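Side-chain contacts in 6-phosphogluconate dehydrogenase, NAD-binding (Mycolicibacterium smegmatis MC2 155, PDB 6SMT), which acts as an S-enantioselective imine reductase, binding NADPH and probably using it as the source of hydride: residues Gly22-Arg27 / Thr128-Ile133; Leu30-Thr35 / Leu156-Gln161; Phe222-Gln227 / Asp231-Asp236. One frame throughout, in Å; residues are numbered along the deposited sequence. Where two conformers were deposited one is given.

Contact 1. Residues Gly22-Arg27 / Thr128-Ile133; sequences GQALSR and TPIDTI. With NDP (NADPH dihydro-nicotinamide-adenine-dinucleotide phosphate), chain L.
A24 and I130 meet across this contact, and each also borders a flat group. A24 offers its CA to one face of the R27 guanidinium, 3.5 Å above the plane and offset toward the rim, so the arginine lies over its own helix turn. I130 turns CG2 to the carboxamide of NADPH, 3.8 Å from O7N. The nicotinamide is approached through C4N, the carbon that carries the hydride, which lies 3.5 Å from the backbone O of T128. Between the segments the contact is apolar: A24 CB sits 3.9 Å from I130 CB, and a methyl suits a helix face that a loop approaches so closely. With chi1 67°, I130 has CG1 between backbone N and carbonyl carbon, and CG2 anti to that carbon, on the cofactor side. I133 sends CG2 across the helix backbone, 3.7 Å from A24 O, and the same methyl meets L25 CD2 at 4.2 Å; M21 and A28 of helix 20-31 extend this apolar patch. The loop is braced internally, since T132 OG1 and T132 N both donate to P129 O, the hydroxyl at 2.6 Å in the carbonyl plane, while T128 OG1 donates to T132 OG1 and accepts from S139 N. On the helix, S26 OG and S26 N reach G22 O from opposite faces of its plane. I217 and S238 of the second subunit pack on the loop. G22 fits the last glycine of a GxGxxG pattern, consistent with the dinucleotide-binding helix of a Rossmann fold, here facing the loop beside the nicotinamide.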
loop_
_atom_site.group_PDB
_atom_site.type_symbol
_atom_site.label_atom_id
_atom_site.label_comp_id
_atom_site.label_asym_id
_atom_site.label_seq_id
_atom_site.Cartn_x
_atom_site.Cartn_y
_atom_site.Cartn_z
ATOM N N GLY B 22 9.804 21.638 7.610
ATOM C CA GLY B 22 9.720 22.987 8.147
ATOM C C GLY B 22 10.129 23.994 7.112
ATOM O O GLY B 22 9.570 25.114 7.051
ATOM N N GLN B 23 11.106 23.661 6.287
ATOM C CA GLN B 23 11.467 24.568 5.149
ATOM C C GLN B 23 10.274 24.690 4.215
ATOM O O GLN B 23 9.992 25.807 3.740
ATOM C CB GLN B 23 12.646 24.018 4.366
ATOM C CG GLN B 23 13.885 23.837 5.202
ATOM C CD GLN B 23 14.873 24.945 5.229
ATOM O OE1 GLN B 23 14.836 25.843 4.352
ATOM N NE2 GLN B 23 15.733 24.930 6.250
ATOM N N ALA B 24 9.594 23.609 3.858
ATOM C CA ALA B 24 8.431 23.650 2.956
ATOM C C ALA B 24 7.310 24.506 3.542
ATOM O O ALA B 24 6.704 25.308 2.852
ATOM C CB ALA B 24 7.987 22.226 2.664
ATOM N N LEU B 25 7.019 24.325 4.827
ATOM C CA LEU B 25 5.983 25.144 5.499
ATOM C C LEU B 25 6.370 26.625 5.364
ATOM O O LEU B 25 5.529 27.430 5.036
ATOM C CB LEU B 25 5.818 24.719 6.942
ATOM C CG LEU B 25 5.247 23.330 7.220
ATOM C CD1 LEU B 25 5.383 23.009 8.687
ATOM C CD2 LEU B 25 3.804 23.217 6.805
ATOM N N SER B 26 7.607 26.922 5.738
ATOM C CA SER B 26 8.090 28.325 5.739
ATOM C C SER B 26 8.035 28.923 4.344
ATOM O O SER B 26 7.548 30.065 4.200
ATOM C CB SER B 26 9.488 28.370 6.265
ATOM O OG SER B 26 9.610 27.941 7.602
ATOM N N ARG B 27 8.418 28.172 3.321
ATOM C CA ARG B 27 8.323 28.691 1.934
ATOM C C ARG B 27 6.890 28.945 1.571
ATOM O O ARG B 27 6.565 29.950 0.926
ATOM C CB ARG B 27 8.922 27.735 0.909
ATOM C CG ARG B 27 10.435 27.647 0.981
ATOM C CD ARG B 27 10.960 26.852 -0.232
ATOM N NE ARG B 27 10.412 25.502 -0.436
ATOM C CZ ARG B 27 10.900 24.392 0.147
ATOM N NH1 ARG B 27 11.882 24.484 1.015
ATOM N NH2 ARG B 27 10.284 23.256 -0.042
ATOM N N THR B 128 0.850 14.511 3.849
ATOM C CA THR B 128 1.342 14.537 2.465
ATOM C C THR B 128 2.804 14.974 2.478
ATOM O O THR B 128 3.236 15.662 3.398
ATOM C CB THR B 128 0.425 15.421 1.607
ATOM O OG1 THR B 128 0.328 16.729 2.241
ATOM C CG2 THR B 128 -0.977 14.861 1.487
ATOM N N PRO B 129 3.537 14.717 1.384
ATOM C CA PRO B 129 4.981 14.989 1.363
ATOM C C PRO B 129 5.318 16.439 1.022
ATOM O O PRO B 129 4.436 17.276 0.704
ATOM C CB PRO B 129 5.477 14.031 0.252
ATOM C CG PRO B 129 4.331 13.874 -0.611
ATOM C CD PRO B 129 3.121 13.785 0.301
ATOM N N ILE B 130 6.582 16.805 1.127
ATOM C CA ILE B 130 6.964 18.235 1.087
ATOM C C ILE B 130 6.578 18.912 -0.244
ATOM O O ILE B 130 6.222 20.091 -0.204
ATOM C CB ILE B 130 8.422 18.511 1.423
ATOM C CG1 ILE B 130 9.306 17.937 0.362
ATOM C CG2 ILE B 130 8.781 18.068 2.801
ATOM C CD1 ILE B 130 10.753 18.491 0.450
ATOM N N ASP B 131 6.577 18.163 -1.335
ATOM C CA ASP B 131 6.315 18.787 -2.667
ATOM C C ASP B 131 4.882 19.358 -2.682
ATOM O O ASP B 131 4.634 20.393 -3.399
ATOM C CB ASP B 131 6.568 17.761 -3.793
ATOM C CG ASP B 131 5.637 16.580 -3.704
ATOM O OD1 ASP B 131 5.970 15.621 -3.011
ATOM O OD2 ASP B 131 4.598 16.640 -4.330
ATOM N N THR B 132 3.944 18.776 -1.917
ATOM C CA THR B 132 2.508 19.106 -1.933
ATOM C C THR B 132 2.243 20.413 -1.185
ATOM O O THR B 132 1.138 20.959 -1.262
ATOM C CB THR B 132 1.643 17.978 -1.294
ATOM O OG1 THR B 132 1.920 17.869 0.149
ATOM C CG2 THR B 132 1.820 16.685 -2.006
ATOM N N ILE B 133 3.082 20.789 -0.262
ATOM C CA ILE B 133 2.780 21.864 0.682
ATOM C C ILE B 133 2.584 23.169 -0.067
ATOM O O ILE B 133 3.388 23.500 -1.001
ATOM C CB ILE B 133 3.870 21.983 1.752
ATOM C CG1 ILE B 133 4.001 20.718 2.556
ATOM C CG2 ILE B 133 3.737 23.177 2.652
ATOM C CD1 ILE B 133 2.838 20.331 3.347
HETATM P PA NDP L . 12.581 15.310 10.996
HETATM O O1A NDP L . 11.404 14.493 11.442
HETATM O O2A NDP L . 13.824 14.636 10.507
HETATM O O5B NDP L . 12.931 16.344 12.146
HETATM C C5B NDP L . 14.049 17.220 11.914
HETATM C C4B NDP L . 13.808 18.505 12.665
HETATM O O4B NDP L . 13.675 18.254 14.093
HETATM C C3B NDP L . 14.997 19.477 12.532
HETATM O O3B NDP L . 14.557 20.822 12.572
HETATM C C2B NDP L . 15.794 19.133 13.773
HETATM O O2B NDP L . 16.694 20.114 14.278
HETATM C C1B NDP L . 14.646 19.041 14.759
HETATM N N9A NDP L . 14.982 18.389 16.019
HETATM C C8A NDP L . 15.279 17.064 16.242
HETATM N N7A NDP L . 15.517 16.803 17.507
HETATM C C5A NDP L . 15.386 18.018 18.160
HETATM C C6A NDP L . 15.559 18.434 19.505
HETATM N N6A NDP L . 15.811 17.604 20.513
HETATM N N1A NDP L . 15.371 19.743 19.775
HETATM C C2A NDP L . 15.063 20.591 18.790
HETATM N N3A NDP L . 14.902 20.321 17.490
HETATM C C4A NDP L . 15.097 19.021 17.238
HETATM O O3 NDP L . 12.209 16.355 9.838
HETATM P PN NDP L . 11.084 16.623 8.791
HETATM O O1N NDP L . 11.178 18.031 8.408
HETATM O O2N NDP L . 11.172 15.601 7.714
HETATM O O5D NDP L . 9.702 16.311 9.551
HETATM C C5D NDP L . 9.258 17.138 10.621
HETATM C C4D NDP L . 7.973 16.529 11.128
HETATM O O4D NDP L . 7.002 16.594 10.052
HETATM C C3D NDP L . 8.045 15.065 11.581
HETATM O O3D NDP L . 7.304 14.819 12.770
HETATM C C2D NDP L . 7.420 14.326 10.411
HETATM O O2D NDP L . 6.816 13.075 10.725
HETATM C C1D NDP L . 6.412 15.305 9.868
HETATM N N1N NDP L . 6.131 15.142 8.428
HETATM C C2N NDP L . 7.154 15.146 7.517
HETATM C C3N NDP L . 6.933 14.913 6.201
HETATM C C7N NDP L . 8.021 14.902 5.202
HETATM O O7N NDP L . 7.682 14.624 4.029
HETATM N N7N NDP L . 9.271 15.200 5.514
HETATM C C4N NDP L . 5.597 14.618 5.726
HETATM C C5N NDP L . 4.543 14.687 6.717
HETATM C C6N NDP L . 4.799 14.969 7.976
HETATM P P2B NDP L . 18.159 20.197 13.574
HETATM O O1X NDP L . 18.964 21.086 14.569
HETATM O O2X NDP L . 18.707 18.773 13.547
HETATM O O3X NDP L . 18.050 20.754 12.212
#

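Contact 2. Residues Leu30-Thr35 / Leu156-Gln161; sequences LDAGHT and LDTLGQ
T158 reaches the end of helix 20-31 with its methyl, CG2, and A32 and H34 receive it together. This is the tight part of the contact: T158 CG2 is 3.6 Å from A32 CB and 3.4 Å from H34 NE2, approaching the imidazole obliquely. The methyl lies there because CG2 is anti to the carbonyl carbon of T158, while OG1 falls between the backbone N and the carbonyl carbon (chi1 68°). From that position the hydroxyl turns back to bond V155 O; H34 NE2, 3.6 Å from T158 OG1, forms no hydrogen bond with it. A32 also packs on H34, two residues further on, its CB 3.7 Å above one face of the ring and offset toward the rim. A side chain as short as alanine's lets ring and methyl both come near. L29 touches H34 and T158 from the preceding helix turn, and P11 lies against the ring as well. The other side is looser. A32, G33 and D31 are exposed, and only about 102 Å² is buried in all. Here the chain leaves the helix through a Schellman motif: G33 has phi 91°, a value that suits glycine, and its N returns to L30 O at 3.0 Å. That reversal swings H34 round to face T158 before strand 35-39 begins. With no hydrogen bond or salt bridge between the segments, cohesion comes from van der Waals contact of a methyl with a methyl and a ring. Threonine combines both needs, an apolar branch for the neighbour and a hydroxyl satisfied by V155 O.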
loop_
_atom_site.group_PDB
_atom_site.type_symbol
_atom_site.label_atom_id
_atom_site.label_comp_id
_atom_site.label_asym_id
_atom_site.label_seq_id
_atom_site.Cartn_x
_atom_site.Cartn_y
_atom_site.Cartn_z
ATOM N N LEU B 30 5.710 32.090 3.304
ATOM C CA LEU B 30 6.325 33.298 2.688
ATOM C C LEU B 30 5.708 33.559 1.334
ATOM O O LEU B 30 5.462 34.775 0.981
ATOM C CB LEU B 30 7.826 33.099 2.550
ATOM C CG LEU B 30 8.645 33.203 3.815
ATOM C CD1 LEU B 30 10.047 32.630 3.538
ATOM C CD2 LEU B 30 8.763 34.640 4.282
ATOM N N ASP B 31 5.474 32.523 0.562
ATOM C CA ASP B 31 4.916 32.729 -0.782
ATOM C C ASP B 31 3.523 33.315 -0.671
ATOM O O ASP B 31 3.185 34.081 -1.642
ATOM C CB ASP B 31 4.842 31.396 -1.498
ATOM C CG ASP B 31 6.111 30.803 -1.948
ATOM O OD1 ASP B 31 7.177 31.474 -1.933
ATOM O OD2 ASP B 31 6.062 29.583 -2.390
ATOM N N ALA B 32 2.774 33.130 0.413
ATOM C CA ALA B 32 1.391 33.625 0.675
ATOM C C ALA B 32 1.433 35.094 1.115
ATOM O O ALA B 32 0.344 35.665 1.406
ATOM C CB ALA B 32 0.659 32.787 1.690
ATOM N N GLY B 33 2.621 35.607 1.391
ATOM C CA GLY B 33 2.747 37.013 1.897
ATOM C C GLY B 33 2.718 37.204 3.380
ATOM O O GLY B 33 2.532 38.335 3.931
ATOM N N HIS B 34 2.811 36.134 4.162
ATOM C CA HIS B 34 2.815 36.281 5.603
ATOM C C HIS B 34 4.165 36.788 6.084
ATOM O O HIS B 34 5.177 36.640 5.404
ATOM C CB HIS B 34 2.466 34.922 6.284
ATOM C CG HIS B 34 1.160 34.367 5.826
ATOM N ND1 HIS B 34 0.075 35.107 5.426
ATOM C CD2 HIS B 34 0.791 33.077 5.638
ATOM C CE1 HIS B 34 -0.930 34.273 5.118
ATOM N NE2 HIS B 34 -0.489 33.064 5.201
ATOM N N THR B 35 4.150 37.298 7.303
ATOM C CA THR B 35 5.342 37.719 8.015
ATOM C C THR B 35 5.824 36.520 8.806
ATOM O O THR B 35 5.200 36.218 9.845
ATOM C CB THR B 35 5.130 38.952 8.897
ATOM O OG1 THR B 35 4.683 39.986 8.016
ATOM C CG2 THR B 35 6.366 39.331 9.644
ATOM N N LEU B 156 -3.781 29.117 7.864
ATOM C CA LEU B 156 -3.414 27.694 7.657
ATOM C C LEU B 156 -3.823 27.283 6.233
ATOM O O LEU B 156 -3.246 26.338 5.702
ATOM C CB LEU B 156 -4.121 26.861 8.730
ATOM C CG LEU B 156 -3.590 27.014 10.170
ATOM C CD1 LEU B 156 -4.492 26.383 11.168
ATOM C CD2 LEU B 156 -2.175 26.537 10.339
ATOM N N ASP B 157 -4.917 27.812 5.695
ATOM C CA ASP B 157 -5.414 27.365 4.368
ATOM C C ASP B 157 -4.384 27.572 3.268
ATOM O O ASP B 157 -4.496 26.865 2.277
ATOM C CB ASP B 157 -6.616 28.210 3.947
ATOM C CG ASP B 157 -7.964 27.731 4.438
ATOM O OD1 ASP B 157 -8.103 26.499 4.674
ATOM O OD2 ASP B 157 -8.863 28.598 4.619
ATOM N N THR B 158 -3.351 28.409 3.493
ATOM C CA THR B 158 -2.296 28.580 2.496
ATOM C C THR B 158 -1.418 27.314 2.445
ATOM O O THR B 158 -0.713 27.147 1.462
ATOM C CB THR B 158 -1.429 29.818 2.781
ATOM O OG1 THR B 158 -0.659 29.669 3.956
ATOM C CG2 THR B 158 -2.234 31.064 3.031
ATOM N N LEU B 159 -1.510 26.411 3.425
ATOM C CA LEU B 159 -0.587 25.244 3.413
ATOM C C LEU B 159 -1.179 24.071 2.646
ATOM O O LEU B 159 -0.424 23.195 2.167
ATOM C CB LEU B 159 -0.360 24.831 4.857
ATOM C CG LEU B 159 0.294 25.849 5.780
ATOM C CD1 LEU B 159 0.287 25.328 7.179
ATOM C CD2 LEU B 159 1.674 26.198 5.168
ATOM N N GLY B 160 -2.504 24.010 2.538
ATOM C CA GLY B 160 -3.130 22.792 2.006
ATOM C C GLY B 160 -4.594 22.685 2.370
ATOM O O GLY B 160 -5.168 23.633 2.911
ATOM N N GLN B 161 -5.224 21.603 2.020
ATOM C CA GLN B 161 -6.570 21.278 2.457
ATOM C C GLN B 161 -6.548 20.875 3.925
ATOM O O GLN B 161 -5.612 20.155 4.335
ATOM C CB GLN B 161 -7.193 20.133 1.646
ATOM C CG GLN B 161 -7.219 20.497 0.169
ATOM C CD GLN B 161 -8.223 19.729 -0.640
ATOM O OE1 GLN B 161 -9.416 19.713 -0.299
ATOM N NE2 GLN B 161 -7.749 19.203 -1.758
#

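Contact 3. Residues Phe222-Gln227 / Asp231-Asp236; sequences FTEVAQ and DDRHSD
Q227 reaches forward along its helix to D231, one turn on, and can be followed atom by atom. Its CB sends CG anti to the backbone N (chi1 -173°), and a bend at chi2, 71°, then brings the chain back against OD2 of D231. CG lies 3.5 Å from D231 OD2, and CD 3.8 Å from the same oxygen. At the tip, NE2 gives weak hydrogen bonds to D231 OD1 at 3.1 Å and to OD2 at 3.3 Å, with the amide and carboxylate planes 42° apart. D231 N donates to Q227 O at 2.9 Å in a regular helical bond. The helix then ends in a Schellman motif, D232 taking positive phi, and the chain turns so that R233 faces E224. Their charged atoms, E224 OE2 and R233 NH2, are 4.4 Å apart, too far for a salt bridge. A water in the plane of the guanidinium spans the gap, accepting from NH2 and donating to OE2. E224 has its direct ion partner in R228, which also bonds R233 O and S235 O. Long polar side chains suit this surface helix end by reaching a partner or water; the side-chain bonds of the turn are weak, and E224 probably eases the charge of both arginines.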
loop_
_atom_site.group_PDB
_atom_site.type_symbol
_atom_site.label_atom_id
_atom_site.label_comp_id
_atom_site.label_asym_id
_atom_site.label_seq_id
_atom_site.Cartn_x
_atom_site.Cartn_y
_atom_site.Cartn_z
ATOM N N PHE B 222 -10.046 -1.224 -0.819
ATOM C CA PHE B 222 -10.084 -0.720 0.560
ATOM C C PHE B 222 -11.521 -0.270 0.905
ATOM O O PHE B 222 -11.997 -0.512 1.997
ATOM C CB PHE B 222 -9.097 0.411 0.751
ATOM C CG PHE B 222 -7.629 0.059 0.683
ATOM C CD1 PHE B 222 -7.157 -1.249 0.712
ATOM C CD2 PHE B 222 -6.715 1.053 0.786
ATOM C CE1 PHE B 222 -5.794 -1.502 0.681
ATOM C CE2 PHE B 222 -5.347 0.795 0.790
ATOM C CZ PHE B 222 -4.898 -0.472 0.746
ATOM N N THR B 223 -12.195 0.399 -0.019
ATOM C CA THR B 223 -13.585 0.825 0.218
ATOM C C THR B 223 -14.453 -0.377 0.519
ATOM O O THR B 223 -15.211 -0.332 1.505
ATOM C CB THR B 223 -14.118 1.532 -1.014
ATOM O OG1 THR B 223 -13.385 2.744 -1.142
ATOM C CG2 THR B 223 -15.616 1.778 -0.914
ATOM N N GLU B 224 -14.279 -1.468 -0.236
ATOM C CA GLU B 224 -15.059 -2.686 0.024
ATOM C C GLU B 224 -14.710 -3.336 1.363
ATOM O O GLU B 224 -15.626 -3.759 2.109
ATOM C CB GLU B 224 -14.980 -3.657 -1.173
ATOM C CG GLU B 224 -15.796 -4.918 -0.849
ATOM C CD GLU B 224 -15.938 -5.920 -1.973
ATOM O OE1 GLU B 224 -15.475 -5.594 -3.108
ATOM O OE2 GLU B 224 -16.416 -7.054 -1.717
ATOM N N VAL B 225 -13.427 -3.433 1.663
ATOM C CA VAL B 225 -12.989 -4.070 2.918
ATOM C C VAL B 225 -13.532 -3.238 4.088
ATOM O O VAL B 225 -14.074 -3.826 5.023
ATOM C CB VAL B 225 -11.462 -4.208 2.969
ATOM C CG1 VAL B 225 -10.971 -4.505 4.347
ATOM C CG2 VAL B 225 -10.951 -5.181 1.922
ATOM N N ALA B 226 -13.461 -1.913 4.061
ATOM C CA ALA B 226 -14.018 -1.073 5.128
ATOM C C ALA B 226 -15.514 -1.264 5.329
ATOM O O ALA B 226 -15.954 -1.388 6.443
ATOM C CB ALA B 226 -13.716 0.364 4.848
ATOM N N GLN B 227 -16.261 -1.377 4.218
ATOM C CA GLN B 227 -17.720 -1.603 4.329
ATOM C C GLN B 227 -17.987 -2.967 4.938
ATOM O O GLN B 227 -18.867 -3.093 5.781
ATOM C CB GLN B 227 -18.360 -1.379 2.979
ATOM C CG GLN B 227 -19.904 -1.429 3.109
ATOM C CD GLN B 227 -20.421 -0.201 3.833
ATOM O OE1 GLN B 227 -20.039 0.901 3.438
ATOM N NE2 GLN B 227 -21.169 -0.374 4.942
ATOM N N ASP B 231 -20.022 -3.750 8.393
ATOM C CA ASP B 231 -21.236 -4.564 8.230
ATOM C C ASP B 231 -21.024 -5.911 8.915
ATOM O O ASP B 231 -22.010 -6.628 9.089
ATOM C CB ASP B 231 -21.623 -4.755 6.753
ATOM C CG ASP B 231 -22.076 -3.504 6.026
ATOM O OD1 ASP B 231 -22.451 -2.594 6.746
ATOM O OD2 ASP B 231 -22.134 -3.506 4.767
ATOM N N ASP B 232 -19.799 -6.273 9.279
ATOM C CA ASP B 232 -19.484 -7.643 9.710
ATOM C C ASP B 232 -19.965 -8.613 8.643
ATOM O O ASP B 232 -20.665 -9.561 8.964
ATOM C CB ASP B 232 -20.145 -8.010 11.051
ATOM C CG ASP B 232 -19.540 -9.242 11.722
ATOM O OD1 ASP B 232 -18.408 -9.616 11.369
ATOM O OD2 ASP B 232 -20.239 -9.853 12.585
ATOM N N ARG B 233 -19.614 -8.381 7.376
ATOM C CA ARG B 233 -20.147 -9.118 6.228
ATOM C C ARG B 233 -18.922 -9.630 5.447
ATOM O O ARG B 233 -18.371 -8.840 4.671
ATOM C CB ARG B 233 -21.037 -8.254 5.330
ATOM C CG ARG B 233 -21.640 -9.061 4.205
ATOM C CD ARG B 233 -22.356 -8.215 3.213
ATOM N NE ARG B 233 -21.474 -7.475 2.341
ATOM C CZ ARG B 233 -20.965 -7.935 1.212
ATOM N NH1 ARG B 233 -21.258 -9.165 0.715
ATOM N NH2 ARG B 233 -20.249 -7.087 0.522
ATOM N N HIS B 234 -18.542 -10.884 5.661
ATOM C CA HIS B 234 -17.330 -11.478 5.057
ATOM C C HIS B 234 -17.687 -12.589 4.083
ATOM O O HIS B 234 -16.772 -13.260 3.616
ATOM C CB HIS B 234 -16.383 -11.896 6.164
ATOM C CG HIS B 234 -16.069 -10.761 7.093
ATOM N ND1 HIS B 234 -15.251 -9.756 6.750
ATOM C CD2 HIS B 234 -16.566 -10.465 8.312
ATOM C CE1 HIS B 234 -15.148 -8.905 7.753
ATOM N NE2 HIS B 234 -15.955 -9.296 8.731
ATOM N N SER B 235 -18.955 -12.791 3.785
ATOM C CA SER B 235 -19.399 -13.844 2.868
ATOM C C SER B 235 -19.478 -13.389 1.408
ATOM O O SER B 235 -19.153 -12.248 1.092
ATOM C CB SER B 235 -20.789 -14.314 3.358
ATOM O OG SER B 235 -21.598 -13.159 3.599
ATOM N N ASP B 236 -19.839 -14.302 0.491
ATOM C CA ASP B 236 -19.935 -14.006 -0.965
ATOM C C ASP B 236 -18.619 -13.356 -1.430
ATOM O O ASP B 236 -18.627 -12.338 -2.065
ATOM C CB ASP B 236 -21.128 -13.128 -1.285
ATOM C CG ASP B 236 -22.451 -13.826 -0.880
ATOM O OD1 ASP B 236 -22.616 -14.984 -1.264
ATOM O OD2 ASP B 236 -23.282 -13.224 -0.101
HETATM O O HOH W 1 -19.213 -7.265 -2.335
#

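How the contacts relate
Contacts 1 and 2 are neighbours, their centres 11 Å apart, and both draw one segment from helix 20-31. Their segments alternate along the chain, 22-27, 30-35, 128-133 and 156-161, so helix 20-31, and the turn that follows it, meet two later loops of the nucleotide-binding domain; L25 CD2 and L159 CD2, 4.0 Å apart, join them. Contact 3 follows in series in the C-terminal helical domain, its centre about 36 Å from that of contact 1 and 40 Å from that of contact 2. Contacts 1 and 3 both touch the second subunit, whose S238 packs on I130 and whose S243 bonds NADPH, so the dimer completes the cofactor site.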